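Local coordinates for protein DynF (Micromonospora chersina, PDB 6UBL) that is of unknown function but belongs to the dynemicin biosynthetic pathway and holds a palmitic acid inside its beta barrel, consistent with binding a long apolar ligand, at residues A[152-157]-A[193-198]; A[46-51]-A[56-61]; A[139-142]-A[147-150]; A[38-43]-A[163-168]. One frame throughout, in Å; residues are numbered along the deposited sequence. Where two conformers were deposited one is given.

Interaction 1: residues A[152-157]-A[193-198]. With PLM (palmitic acid), chain C.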
loop_
_atom_site.group_PDB
_atom_site.type_symbol
_atom_site.label_atom_id
_atom_site.label_comp_id
_atom_site.label_asym_id
_atom_site.label_seq_id
_atom_site.Cartn_x
_atom_site.Cartn_y
_atom_site.Cartn_z
ATOM N N GLU A 152 -1.309 6.463 2.320
ATOM C CA GLU A 152 -1.012 5.120 1.874
ATOM C C GLU A 152 -2.194 4.617 1.061
ATOM O O GLU A 152 -3.323 4.609 1.573
ATOM C CB GLU A 152 -0.870 4.311 3.153
ATOM C CG GLU A 152 -0.530 2.888 3.027
ATOM C CD GLU A 152 -0.379 2.276 4.397
ATOM O OE1 GLU A 152 0.145 2.957 5.311
ATOM O OE2 GLU A 152 -0.804 1.126 4.568
ATOM N N PRO A 153 -1.994 4.185 -0.183
ATOM C CA PRO A 153 -3.144 3.771 -0.989
ATOM C C PRO A 153 -3.824 2.549 -0.390
ATOM O O PRO A 153 -3.168 1.632 0.125
ATOM C CB PRO A 153 -2.531 3.460 -2.361
ATOM C CG PRO A 153 -1.102 3.144 -2.087
ATOM C CD PRO A 153 -0.719 3.975 -0.889
ATOM N N ILE A 154 -5.156 2.543 -0.464
ATOM C CA ILE A 154 -5.944 1.379 -0.078
ATOM C C ILE A 154 -5.889 0.382 -1.227
ATOM O O ILE A 154 -6.299 0.695 -2.350
ATOM C CB ILE A 154 -7.390 1.776 0.251
ATOM C CG1 ILE A 154 -7.426 2.758 1.415
ATOM C CG2 ILE A 154 -8.204 0.522 0.566
ATOM C CD1 ILE A 154 -8.714 3.550 1.523
ATOM N N ILE A 155 -5.381 -0.813 -0.945
ATOM C CA ILE A 155 -5.194 -1.843 -1.955
ATOM C C ILE A 155 -6.445 -2.715 -1.962
ATOM O O ILE A 155 -6.763 -3.375 -0.961
ATOM C CB ILE A 155 -3.947 -2.682 -1.654
ATOM C CG1 ILE A 155 -2.682 -1.805 -1.623
ATOM C CG2 ILE A 155 -3.844 -3.840 -2.645
ATOM C CD1 ILE A 155 -2.428 -0.942 -2.838
ATOM N N LEU A 156 -7.170 -2.710 -3.082
ATOM C CA LEU A 156 -8.431 -3.438 -3.210
ATOM C C LEU A 156 -8.255 -4.519 -4.267
ATOM O O LEU A 156 -7.754 -4.247 -5.360
ATOM C CB LEU A 156 -9.551 -2.491 -3.641
ATOM C CG LEU A 156 -9.750 -1.374 -2.618
ATOM C CD1 LEU A 156 -10.319 -0.131 -3.249
ATOM C CD2 LEU A 156 -10.657 -1.859 -1.491
ATOM N N THR A 157 -8.652 -5.736 -3.941
ATOM C CA THR A 157 -8.344 -6.887 -4.770
ATOM C C THR A 157 -9.596 -7.694 -5.068
ATOM O O THR A 157 -10.515 -7.780 -4.256
ATOM C CB THR A 157 -7.289 -7.774 -4.107
ATOM O OG1 THR A 157 -7.752 -8.216 -2.829
ATOM C CG2 THR A 157 -5.984 -7.004 -3.940
ATOM N N ALA A 193 -8.090 8.392 12.694
ATOM C CA ALA A 193 -8.736 7.094 12.765
ATOM C C ALA A 193 -7.936 6.137 11.899
ATOM O O ALA A 193 -7.044 6.544 11.147
ATOM C CB ALA A 193 -10.191 7.174 12.293
ATOM N N TYR A 194 -8.262 4.854 12.022
ATOM C CA TYR A 194 -7.651 3.826 11.201
ATOM C C TYR A 194 -8.742 2.966 10.593
ATOM O O TYR A 194 -9.678 2.552 11.282
ATOM C CB TYR A 194 -6.708 2.957 12.051
ATOM C CG TYR A 194 -5.572 3.756 12.650
ATOM C CD1 TYR A 194 -5.742 4.436 13.847
ATOM C CD2 TYR A 194 -4.356 3.849 12.008
ATOM C CE1 TYR A 194 -4.723 5.182 14.400
ATOM C CE2 TYR A 194 -3.317 4.590 12.546
ATOM C CZ TYR A 194 -3.502 5.250 13.733
ATOM O OH TYR A 194 -2.472 5.992 14.270
ATOM N N LEU A 195 -8.601 2.686 9.304
ATOM C CA LEU A 195 -9.415 1.681 8.642
ATOM C C LEU A 195 -8.752 0.341 8.925
ATOM O O LEU A 195 -7.585 0.128 8.563
ATOM C CB LEU A 195 -9.445 1.979 7.149
ATOM C CG LEU A 195 -10.254 1.091 6.201
ATOM C CD1 LEU A 195 -11.731 1.217 6.504
ATOM C CD2 LEU A 195 -9.944 1.509 4.773
ATOM N N THR A 196 -9.469 -0.547 9.614
ATOM C CA THR A 196 -8.887 -1.817 10.037
ATOM C C THR A 196 -9.311 -2.993 9.168
ATOM O O THR A 196 -8.644 -4.035 9.199
ATOM C CB THR A 196 -9.233 -2.121 11.504
ATOM O OG1 THR A 196 -10.647 -2.135 11.683
ATOM C CG2 THR A 196 -8.600 -1.082 12.426
ATOM N N SER A 197 -10.427 -2.886 8.450
ATOM C CA SER A 197 -10.788 -3.912 7.484
ATOM C C SER A 197 -11.794 -3.332 6.507
ATOM O O SER A 197 -12.489 -2.361 6.808
ATOM C CB SER A 197 -11.353 -5.165 8.150
ATOM O OG SER A 197 -12.646 -4.924 8.644
ATOM N N LEU A 198 -11.870 -3.957 5.337
ATOM C CA LEU A 198 -12.806 -3.559 4.298
ATOM C C LEU A 198 -13.041 -4.775 3.417
ATOM O O LEU A 198 -12.080 -5.413 2.972
ATOM C CB LEU A 198 -12.225 -2.402 3.483
ATOM C CG LEU A 198 -13.212 -1.718 2.525
ATOM C CD1 LEU A 198 -12.830 -0.283 2.260
ATOM C CD2 LEU A 198 -13.262 -2.514 1.228
HETATM C C1 PLM C . -13.150 -3.216 -14.496
HETATM O O1 PLM C . -13.932 -2.171 -14.576
HETATM O O2 PLM C . -13.050 -4.041 -15.367
HETATM C C2 PLM C . -12.402 -3.310 -13.205
HETATM C C3 PLM C . -13.228 -3.142 -11.956
HETATM C C4 PLM C . -12.329 -3.309 -10.769
HETATM C C5 PLM C . -12.725 -2.531 -9.570
HETATM C C6 PLM C . -11.724 -2.675 -8.449
HETATM C C7 PLM C . -12.414 -2.848 -7.123
HETATM C C8 PLM C . -13.494 -1.819 -6.900
HETATM C C9 PLM C . -12.986 -0.404 -6.841
HETATM C CA PLM C . -12.700 0.033 -5.431
HETATM C CB PLM C . -13.971 0.386 -4.685
HETATM C CC PLM C . -13.788 1.580 -3.797
HETATM C CD PLM C . -13.755 1.278 -2.323
HETATM C CE PLM C . -12.928 2.297 -1.583
HETATM C CF PLM C . -13.209 2.413 -0.117
HETATM C CG PLM C . -12.366 3.455 0.529
#
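L156 and L198 meet through their outer methyl groups, and I154 meets L195 likewise, while the far end of a palmitic acid chain runs past both pairs. In L156, CB and CG act as a stalk: CG stands anti to the carbonyl carbon (chi1 -60°), and its two methyls go to different partners. L156 CD1 presses on atom CA of the palmitic acid at 3.2 Å, a tight approach for two carbons. The other branch, L156 CD2, touches L198 CD2 at 3.8 Å. Strands 154-161 and 193-205 are not neighbours here; strand 170-183 pairs with both, so these side chains bridge the curled wall on its inner side, as expected in a beta barrel with an apolar core. L198 splits its branches too, its CD1 lying 3.6 Å from palmitic acid CF. Nearer the terminal methyl of the ligand, I154 CD1 stands 3.8 Å from CG of the palmitic acid and 4.0 Å from L195 CD2, the isoleucine and leucine chains crossing at about a right angle. The 152-157 segment also reaches the dimer interface, where E152 forms a salt bridge with R132 of the second subunit.

Interaction 2: residues A[46-51]-A[56-61]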
loop_
_atom_site.group_PDB
_atom_site.type_symbol
_atom_site.label_atom_id
_atom_site.label_comp_id
_atom_site.label_asym_id
_atom_site.label_seq_id
_atom_site.Cartn_x
_atom_site.Cartn_y
_atom_site.Cartn_z
ATOM N N ASP A 46 -17.003 -1.562 5.995
ATOM C CA ASP A 46 -15.751 -0.955 6.413
ATOM C C ASP A 46 -15.736 -0.855 7.932
ATOM O O ASP A 46 -16.725 -0.441 8.539
ATOM C CB ASP A 46 -15.609 0.486 5.919
ATOM C CG ASP A 46 -15.773 0.641 4.422
ATOM O OD1 ASP A 46 -16.244 -0.286 3.734
ATOM O OD2 ASP A 46 -15.454 1.750 3.930
ATOM N N THR A 47 -14.604 -1.166 8.552
ATOM C CA THR A 47 -14.451 -0.998 9.993
ATOM C C THR A 47 -13.414 0.076 10.303
ATOM O O THR A 47 -12.303 0.059 9.752
ATOM C CB THR A 47 -14.064 -2.314 10.667
ATOM O OG1 THR A 47 -15.114 -3.275 10.459
ATOM C CG2 THR A 47 -13.859 -2.098 12.157
ATOM N N PHE A 48 -13.775 0.997 11.200
ATOM C CA PHE A 48 -12.936 2.137 11.555
ATOM C C PHE A 48 -12.632 2.085 13.046
ATOM O O PHE A 48 -13.550 1.914 13.862
ATOM C CB PHE A 48 -13.629 3.481 11.297
ATOM C CG PHE A 48 -14.090 3.679 9.883
ATOM C CD1 PHE A 48 -13.255 4.220 8.920
ATOM C CD2 PHE A 48 -15.391 3.344 9.525
ATOM C CE1 PHE A 48 -13.692 4.407 7.623
ATOM C CE2 PHE A 48 -15.828 3.526 8.234
ATOM C CZ PHE A 48 -14.985 4.059 7.279
ATOM N N ALA A 49 -11.359 2.248 13.405
ATOM C CA ALA A 49 -10.948 2.356 14.798
ATOM C C ALA A 49 -10.575 3.805 15.099
ATOM O O ALA A 49 -9.756 4.405 14.383
ATOM C CB ALA A 49 -9.754 1.448 15.091
ATOM N N VAL A 50 -11.196 4.372 16.130
ATOM C CA VAL A 50 -10.860 5.704 16.613
ATOM C C VAL A 50 -10.129 5.545 17.946
ATOM O O VAL A 50 -10.730 5.082 18.928
ATOM C CB VAL A 50 -12.097 6.594 16.769
ATOM C CG1 VAL A 50 -11.678 7.981 17.258
ATOM C CG2 VAL A 50 -12.850 6.692 15.455
ATOM N N PRO A 51 -8.843 5.883 18.023
ATOM C CA PRO A 51 -8.062 5.563 19.226
ATOM C C PRO A 51 -8.695 6.139 20.483
ATOM O O PRO A 51 -9.082 7.309 20.526
ATOM C CB PRO A 51 -6.699 6.208 18.940
ATOM C CG PRO A 51 -6.595 6.204 17.449
ATOM C CD PRO A 51 -7.998 6.446 16.949
ATOM N N TYR A 56 -15.978 0.868 14.842
ATOM C CA TYR A 56 -17.281 0.979 14.206
ATOM C C TYR A 56 -17.280 0.277 12.863
ATOM O O TYR A 56 -16.334 0.409 12.086
ATOM C CB TYR A 56 -17.611 2.456 13.997
ATOM C CG TYR A 56 -17.439 3.271 15.256
ATOM C CD1 TYR A 56 -18.394 3.224 16.252
ATOM C CD2 TYR A 56 -16.317 4.067 15.452
ATOM C CE1 TYR A 56 -18.255 3.949 17.412
ATOM C CE2 TYR A 56 -16.164 4.805 16.615
ATOM C CZ TYR A 56 -17.139 4.738 17.590
ATOM O OH TYR A 56 -17.005 5.467 18.751
ATOM N N THR A 57 -18.341 -0.474 12.602
ATOM C CA THR A 57 -18.502 -1.183 11.345
ATOM C C THR A 57 -19.658 -0.547 10.584
ATOM O O THR A 57 -20.777 -0.453 11.113
ATOM C CB THR A 57 -18.777 -2.661 11.600
ATOM O OG1 THR A 57 -17.672 -3.229 12.320
ATOM C CG2 THR A 57 -18.927 -3.388 10.277
ATOM N N VAL A 58 -19.393 -0.127 9.343
ATOM C CA VAL A 58 -20.356 0.638 8.564
ATOM C C VAL A 58 -20.514 -0.003 7.196
ATOM O O VAL A 58 -19.518 -0.318 6.529
ATOM C CB VAL A 58 -19.938 2.109 8.409
ATOM C CG1 VAL A 58 -21.007 2.891 7.652
ATOM C CG2 VAL A 58 -19.672 2.735 9.766
ATOM N N ALA A 59 -21.767 -0.163 6.771
ATOM C CA ALA A 59 -22.082 -0.689 5.452
ATOM C C ALA A 59 -22.283 0.465 4.480
ATOM O O ALA A 59 -22.952 1.455 4.798
ATOM C CB ALA A 59 -23.368 -1.515 5.523
ATOM N N PHE A 60 -21.729 0.311 3.282
ATOM C CA PHE A 60 -21.785 1.330 2.250
ATOM C C PHE A 60 -22.368 0.761 0.963
ATOM O O PHE A 60 -22.217 -0.426 0.666
ATOM C CB PHE A 60 -20.382 1.844 1.912
ATOM C CG PHE A 60 -19.727 2.620 3.008
ATOM C CD1 PHE A 60 -19.136 1.975 4.079
ATOM C CD2 PHE A 60 -19.681 4.001 2.955
ATOM C CE1 PHE A 60 -18.522 2.696 5.085
ATOM C CE2 PHE A 60 -19.076 4.727 3.958
ATOM C CZ PHE A 60 -18.491 4.075 5.025
ATOM N N ASP A 61 -23.023 1.630 0.197
ATOM C CA ASP A 61 -23.542 1.295 -1.119
ATOM C C ASP A 61 -23.244 2.472 -2.035
ATOM O O ASP A 61 -23.212 3.627 -1.601
ATOM C CB ASP A 61 -25.045 1.004 -1.058
ATOM C CG ASP A 61 -25.601 0.528 -2.381
ATOM O OD1 ASP A 61 -25.041 -0.433 -2.953
ATOM O OD2 ASP A 61 -26.629 1.080 -2.837
#
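The beta hairpin of strands 37-50 and 54-68 sets D46, T47 and F48 against V58, T57 and Y56 in antiparallel register, the short strand axes running at 149° to each other. D46 and V58 form a hydrogen-bonded pair, with D46 N to V58 O at 2.9 Å and V58 N to D46 O at 2.8 Å. F48 and Y56 make a second such pair, each backbone N-H meeting the other carbonyl. Between them, T47 and T57 are a non-hydrogen-bonded pair whose hydroxyls turn to each other, OG1 of T47 lying 3.2 Å from OG1 of T57 in a hydrogen bond. T47 OG1 also has a weak bond to S197.

The opposite face, bearing D46, F48, Y56 and V58, is mainly apolar. F48 CZ and F60 CZ are 4.2 Å apart, and both F60 CZ and V58 CG2 lie at the edge of the F48 ring. Further along, V50 CG2 sits in the plane of the Y56 ring, 4.0 Å from Y56 CE2. With CG anti to the carbonyl carbon (chi1 -55°), the carboxylate of D46 lies against F60, its OD2 3.4 Å from F60 CE1 and its plane 27° from that of the ring, while OD1 is hydrogen-bonded to S44. With an alanine here, S44 OG would probably be left without this partner and a gap would open beside the F60 ring. Side chains that alternate between the two faces, one mainly apolar and turned inward, are usual for an antiparallel hairpin in the wall of a beta barrel.

Interaction 3: residues A[139-142]-A[147-150]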
loop_
_atom_site.group_PDB
_atom_site.type_symbol
_atom_site.label_atom_id
_atom_site.label_comp_id
_atom_site.label_asym_id
_atom_site.label_seq_id
_atom_site.Cartn_x
_atom_site.Cartn_y
_atom_site.Cartn_z
ATOM N N PHE A 139 -12.939 10.506 2.975
ATOM C CA PHE A 139 -14.052 10.044 3.809
ATOM C C PHE A 139 -14.666 11.282 4.457
ATOM O O PHE A 139 -14.076 11.858 5.374
ATOM C CB PHE A 139 -13.559 9.072 4.897
ATOM C CG PHE A 139 -12.923 7.810 4.373
ATOM C CD1 PHE A 139 -11.610 7.824 3.926
ATOM C CD2 PHE A 139 -13.622 6.613 4.357
ATOM C CE1 PHE A 139 -11.011 6.670 3.451
ATOM C CE2 PHE A 139 -13.023 5.452 3.877
ATOM C CZ PHE A 139 -11.719 5.484 3.427
ATOM N N ASP A 140 -15.835 11.700 3.967
ATOM C CA ASP A 140 -16.520 12.876 4.496
ATOM C C ASP A 140 -17.409 12.439 5.658
ATOM O O ASP A 140 -18.329 11.637 5.474
ATOM C CB ASP A 140 -17.352 13.510 3.380
ATOM C CG ASP A 140 -17.844 14.919 3.712
ATOM O OD1 ASP A 140 -17.518 15.450 4.793
ATOM O OD2 ASP A 140 -18.561 15.487 2.862
ATOM N N MET A 141 -17.135 12.972 6.847
ATOM C CA MET A 141 -17.842 12.621 8.080
ATOM C C MET A 141 -18.379 13.910 8.692
ATOM O O MET A 141 -17.872 14.395 9.710
ATOM C CB MET A 141 -16.919 11.869 9.042
ATOM C CG MET A 141 -16.299 10.592 8.470
ATOM S SD MET A 141 -15.522 9.547 9.736
ATOM C CE MET A 141 -15.001 8.112 8.792
ATOM N N PRO A 142 -19.419 14.488 8.085
ATOM C CA PRO A 142 -19.956 15.764 8.588
ATOM C C PRO A 142 -20.363 15.755 10.052
ATOM O O PRO A 142 -20.237 16.790 10.720
ATOM C CB PRO A 142 -21.155 16.033 7.664
ATOM C CG PRO A 142 -21.470 14.676 7.021
ATOM C CD PRO A 142 -20.132 14.013 6.885
ATOM N N LYS A 147 -13.215 15.673 7.426
ATOM C CA LYS A 147 -12.997 14.898 6.216
ATOM C C LYS A 147 -11.636 14.237 6.371
ATOM O O LYS A 147 -10.665 14.899 6.757
ATOM C CB LYS A 147 -12.966 15.781 4.958
ATOM C CG LYS A 147 -14.337 16.096 4.392
ATOM C CD LYS A 147 -14.239 16.784 3.037
ATOM C CE LYS A 147 -15.436 17.698 2.831
ATOM N NZ LYS A 147 -15.388 18.440 1.541
ATOM N N LEU A 148 -11.558 12.942 6.091
ATOM C CA LEU A 148 -10.312 12.204 6.235
ATOM C C LEU A 148 -9.819 11.721 4.878
ATOM O O LEU A 148 -10.597 11.561 3.935
ATOM C CB LEU A 148 -10.494 10.998 7.166
ATOM C CG LEU A 148 -11.136 11.280 8.529
ATOM C CD1 LEU A 148 -11.181 10.027 9.370
ATOM C CD2 LEU A 148 -10.351 12.395 9.217
ATOM N N MET A 149 -8.511 11.506 4.793
ATOM C CA MET A 149 -7.889 10.996 3.585
ATOM C C MET A 149 -6.821 9.985 3.969
ATOM O O MET A 149 -6.387 9.916 5.119
ATOM C CB MET A 149 -7.225 12.122 2.787
ATOM C CG MET A 149 -6.328 13.011 3.626
ATOM S SD MET A 149 -5.307 14.111 2.627
ATOM C CE MET A 149 -4.227 12.911 1.854
ATOM N N ASN A 150 -6.382 9.215 2.982
ATOM C CA ASN A 150 -5.279 8.277 3.147
ATOM C C ASN A 150 -4.110 8.695 2.262
ATOM O O ASN A 150 -4.293 9.036 1.091
ATOM C CB ASN A 150 -5.716 6.845 2.837
ATOM C CG ASN A 150 -6.277 6.688 1.433
ATOM O OD1 ASN A 150 -7.227 7.366 1.056
ATOM N ND2 ASN A 150 -5.690 5.772 0.655
#
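F139 and L148 face each other as an antiparallel hydrogen-bonded pair in the hairpin of strands 129-141 and 146-149. F139 N donates to L148 O at 2.7 Å, and the return bond runs from L148 N to F139 O at 2.8 Å. The two side chains leave on the same face and already lie close at their roots, CB of F139 being 4.3 Å from CB of L148. The F139 ring presents its edge to L148 O, which lies in the ring plane. On this face L148 CD1 also meets the S-methyl carbon CE of M141, and F139 touches the bound palmitic acid.

K147 projects to the other face beside D140, its chain extended beyond CG. That course lays the methylene groups along the carboxylate: D140 OD1 is 3.3 Å from K147 CG, whereas D140 OD2 and K147 NZ remain 4.5 Å apart, beyond a salt bridge. Just past the pairing, N150 bonds through its side chain to A137 and V135. The chemistry thus divides: apolar groups pack on the inner face, where F139 reaches the ligand, and a charged pair on the more exposed side probably adds only a mild attraction.

Interaction 4: residues A[38-43]-A[163-168]. With PLM (palmitic acid), chain C.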
loop_
_atom_site.group_PDB
_atom_site.type_symbol
_atom_site.label_atom_id
_atom_site.label_comp_id
_atom_site.label_asym_id
_atom_site.label_seq_id
_atom_site.Cartn_x
_atom_site.Cartn_y
_atom_site.Cartn_z
ATOM N N ASP A 38 -16.372 1.563 -17.282
ATOM C CA ASP A 38 -17.428 0.780 -16.661
ATOM C C ASP A 38 -18.100 1.610 -15.576
ATOM O O ASP A 38 -17.430 2.141 -14.683
ATOM C CB ASP A 38 -16.831 -0.494 -16.059
ATOM C CG ASP A 38 -16.265 -1.426 -17.113
ATOM O OD1 ASP A 38 -16.819 -1.472 -18.224
ATOM O OD2 ASP A 38 -15.256 -2.104 -16.830
ATOM N N ASN A 39 -19.429 1.699 -15.642
ATOM C CA ASN A 39 -20.235 2.383 -14.633
ATOM C C ASN A 39 -20.904 1.280 -13.830
ATOM O O ASN A 39 -21.868 0.670 -14.288
ATOM C CB ASN A 39 -21.249 3.303 -15.292
ATOM C CG ASN A 39 -20.591 4.471 -16.013
ATOM O OD1 ASN A 39 -20.458 5.561 -15.451
ATOM N ND2 ASN A 39 -20.161 4.244 -17.246
ATOM N N LEU A 40 -20.373 1.005 -12.641
ATOM C CA LEU A 40 -20.708 -0.205 -11.905
ATOM C C LEU A 40 -21.198 0.082 -10.495
ATOM O O LEU A 40 -20.680 0.966 -9.810
ATOM C CB LEU A 40 -19.466 -1.103 -11.794
ATOM C CG LEU A 40 -18.898 -1.650 -13.095
ATOM C CD1 LEU A 40 -17.465 -2.130 -12.866
ATOM C CD2 LEU A 40 -19.770 -2.771 -13.618
ATOM N N GLY A 41 -22.155 -0.725 -10.046
ATOM C CA GLY A 41 -22.541 -0.691 -8.657
ATOM C C GLY A 41 -21.525 -1.402 -7.776
ATOM O O GLY A 41 -20.752 -2.245 -8.233
ATOM N N ILE A 42 -21.535 -1.045 -6.491
ATOM C CA ILE A 42 -20.629 -1.637 -5.513
ATOM C C ILE A 42 -21.212 -1.441 -4.121
ATOM O O ILE A 42 -21.873 -0.443 -3.843
ATOM C CB ILE A 42 -19.206 -1.031 -5.638
ATOM C CG1 ILE A 42 -18.244 -1.695 -4.639
ATOM C CG2 ILE A 42 -19.229 0.478 -5.402
ATOM C CD1 ILE A 42 -16.800 -1.252 -4.788
ATOM N N ASN A 43 -20.962 -2.405 -3.239
ATOM C CA ASN A 43 -21.247 -2.263 -1.818
ATOM C C ASN A 43 -20.022 -2.720 -1.031
ATOM O O ASN A 43 -19.151 -3.433 -1.551
ATOM C CB ASN A 43 -22.508 -3.017 -1.388
ATOM C CG ASN A 43 -22.447 -4.497 -1.675
ATOM O OD1 ASN A 43 -21.598 -5.209 -1.139
ATOM N ND2 ASN A 43 -23.347 -4.971 -2.531
ATOM N N SER A 163 -14.318 -12.675 -15.869
ATOM C CA SER A 163 -14.840 -11.746 -16.856
ATOM C C SER A 163 -14.281 -10.367 -16.544
ATOM O O SER A 163 -13.925 -10.072 -15.401
ATOM C CB SER A 163 -16.374 -11.675 -16.856
ATOM O OG SER A 163 -16.877 -11.116 -15.659
ATOM N N ILE A 164 -14.206 -9.529 -17.569
ATOM C CA ILE A 164 -13.770 -8.147 -17.401
ATOM C C ILE A 164 -14.877 -7.265 -17.963
ATOM O O ILE A 164 -15.140 -7.299 -19.174
ATOM C CB ILE A 164 -12.455 -7.879 -18.143
ATOM C CG1 ILE A 164 -11.346 -8.774 -17.576
ATOM C CG2 ILE A 164 -12.066 -6.417 -18.015
ATOM C CD1 ILE A 164 -10.050 -8.676 -18.338
ATOM N N PRO A 165 -15.559 -6.464 -17.137
ATOM C CA PRO A 165 -15.338 -6.300 -15.695
ATOM C C PRO A 165 -15.825 -7.498 -14.898
ATOM O O PRO A 165 -16.714 -8.226 -15.363
ATOM C CB PRO A 165 -16.195 -5.077 -15.354
ATOM C CG PRO A 165 -17.343 -5.186 -16.328
ATOM C CD PRO A 165 -16.684 -5.633 -17.613
ATOM N N PRO A 166 -15.273 -7.693 -13.708
ATOM C CA PRO A 166 -15.708 -8.805 -12.845
ATOM C C PRO A 166 -16.989 -8.464 -12.090
ATOM O O PRO A 166 -17.009 -8.354 -10.859
ATOM C CB PRO A 166 -14.502 -8.984 -11.913
ATOM C CG PRO A 166 -13.924 -7.611 -11.803
ATOM C CD PRO A 166 -14.098 -6.992 -13.159
ATOM N N ALA A 167 -18.074 -8.271 -12.839
ATOM C CA ALA A 167 -19.354 -7.942 -12.225
ATOM C C ALA A 167 -19.774 -9.034 -11.245
ATOM O O ALA A 167 -19.568 -10.232 -11.487
ATOM C CB ALA A 167 -20.420 -7.785 -13.305
ATOM N N GLY A 168 -20.356 -8.610 -10.121
ATOM C CA GLY A 168 -20.857 -9.516 -9.121
ATOM C C GLY A 168 -19.821 -10.085 -8.180
ATOM O O GLY A 168 -20.195 -10.788 -7.231
HETATM C C1 PLM C . -13.150 -3.216 -14.496
HETATM O O1 PLM C . -13.932 -2.171 -14.576
HETATM O O2 PLM C . -13.050 -4.041 -15.367
HETATM C C2 PLM C . -12.402 -3.310 -13.205
HETATM C C3 PLM C . -13.228 -3.142 -11.956
HETATM C C4 PLM C . -12.329 -3.309 -10.769
HETATM C C5 PLM C . -12.725 -2.531 -9.570
HETATM C C6 PLM C . -11.724 -2.675 -8.449
HETATM C C7 PLM C . -12.414 -2.848 -7.123
HETATM C C8 PLM C . -13.494 -1.819 -6.900
HETATM C C9 PLM C . -12.986 -0.404 -6.841
HETATM C CA PLM C . -12.700 0.033 -5.431
HETATM C CB PLM C . -13.971 0.386 -4.685
HETATM C CC PLM C . -13.788 1.580 -3.797
HETATM C CD PLM C . -13.755 1.278 -2.323
HETATM C CE PLM C . -12.928 2.297 -1.583
HETATM C CF PLM C . -13.209 2.413 -0.117
HETATM C CG PLM C . -12.366 3.455 0.529
#
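OD2 of D38 is held between several groups: it forms a salt bridge with R68 NE, lies 2.6 Å from O1 of the palmitic acid, and has P165 CB against it at 3.4 Å. The second carboxylate oxygen, OD1, is hydrogen-bonded to Y205 OH. CG of D38 stands anti to the carbonyl carbon (chi1 -65°), which carries the carboxylate from strand 37-50 toward the loop and the head of the ligand.

P165, preceded by a cis peptide bond, turns its ring to the strand and covers the acid group of the ligand: P165 CA is 3.2 Å from palmitic acid O2. L40 comes in beside it, its CD1 4.1 Å from P165 CB. The loop is braced internally by S163 OG, which donates to P165 O at 2.9 Å, and it continues through an inverse gamma turn centred on P166. Further down the strand, I42 CD1 packs on the ligand chain beyond its middle, 3.3 Å from palmitic acid CB. Putting an alanine at D38 would probably deprive R68 of this carboxylate and Y205 OH of this bond, and open a gap beside P165 and the ligand head.

The close approach of D38 OD2 to palmitic acid O1 suggests that an acid group there holds a proton, so the ligand head meets polar groups while its chain lies against apolar ones such as I42.

All four contacts belong to the beta-barrel framework; interactions 1 and 4 touch the palmitic acid directly, while interactions 2 and 3 approach it through D46 and F139. Along the chain, interactions 2, 3 and 1 follow in series; interactions 2 and 3 are both nested inside the loop closed by interaction 4. Interactions 1 and 4 lie with centres about 20 Å apart, on opposite sides of the centre of the chain, one at the ligand's tail and the other at its head. Strand 37-50 serves interactions 2 and 4 and pairs with strand 193-205 of interaction 1. Interactions 2 and 3, centres about 12 Å apart, meet through F48 with F139 and M141, so the two hairpins pack together on the inner side, near the tail of the ligand.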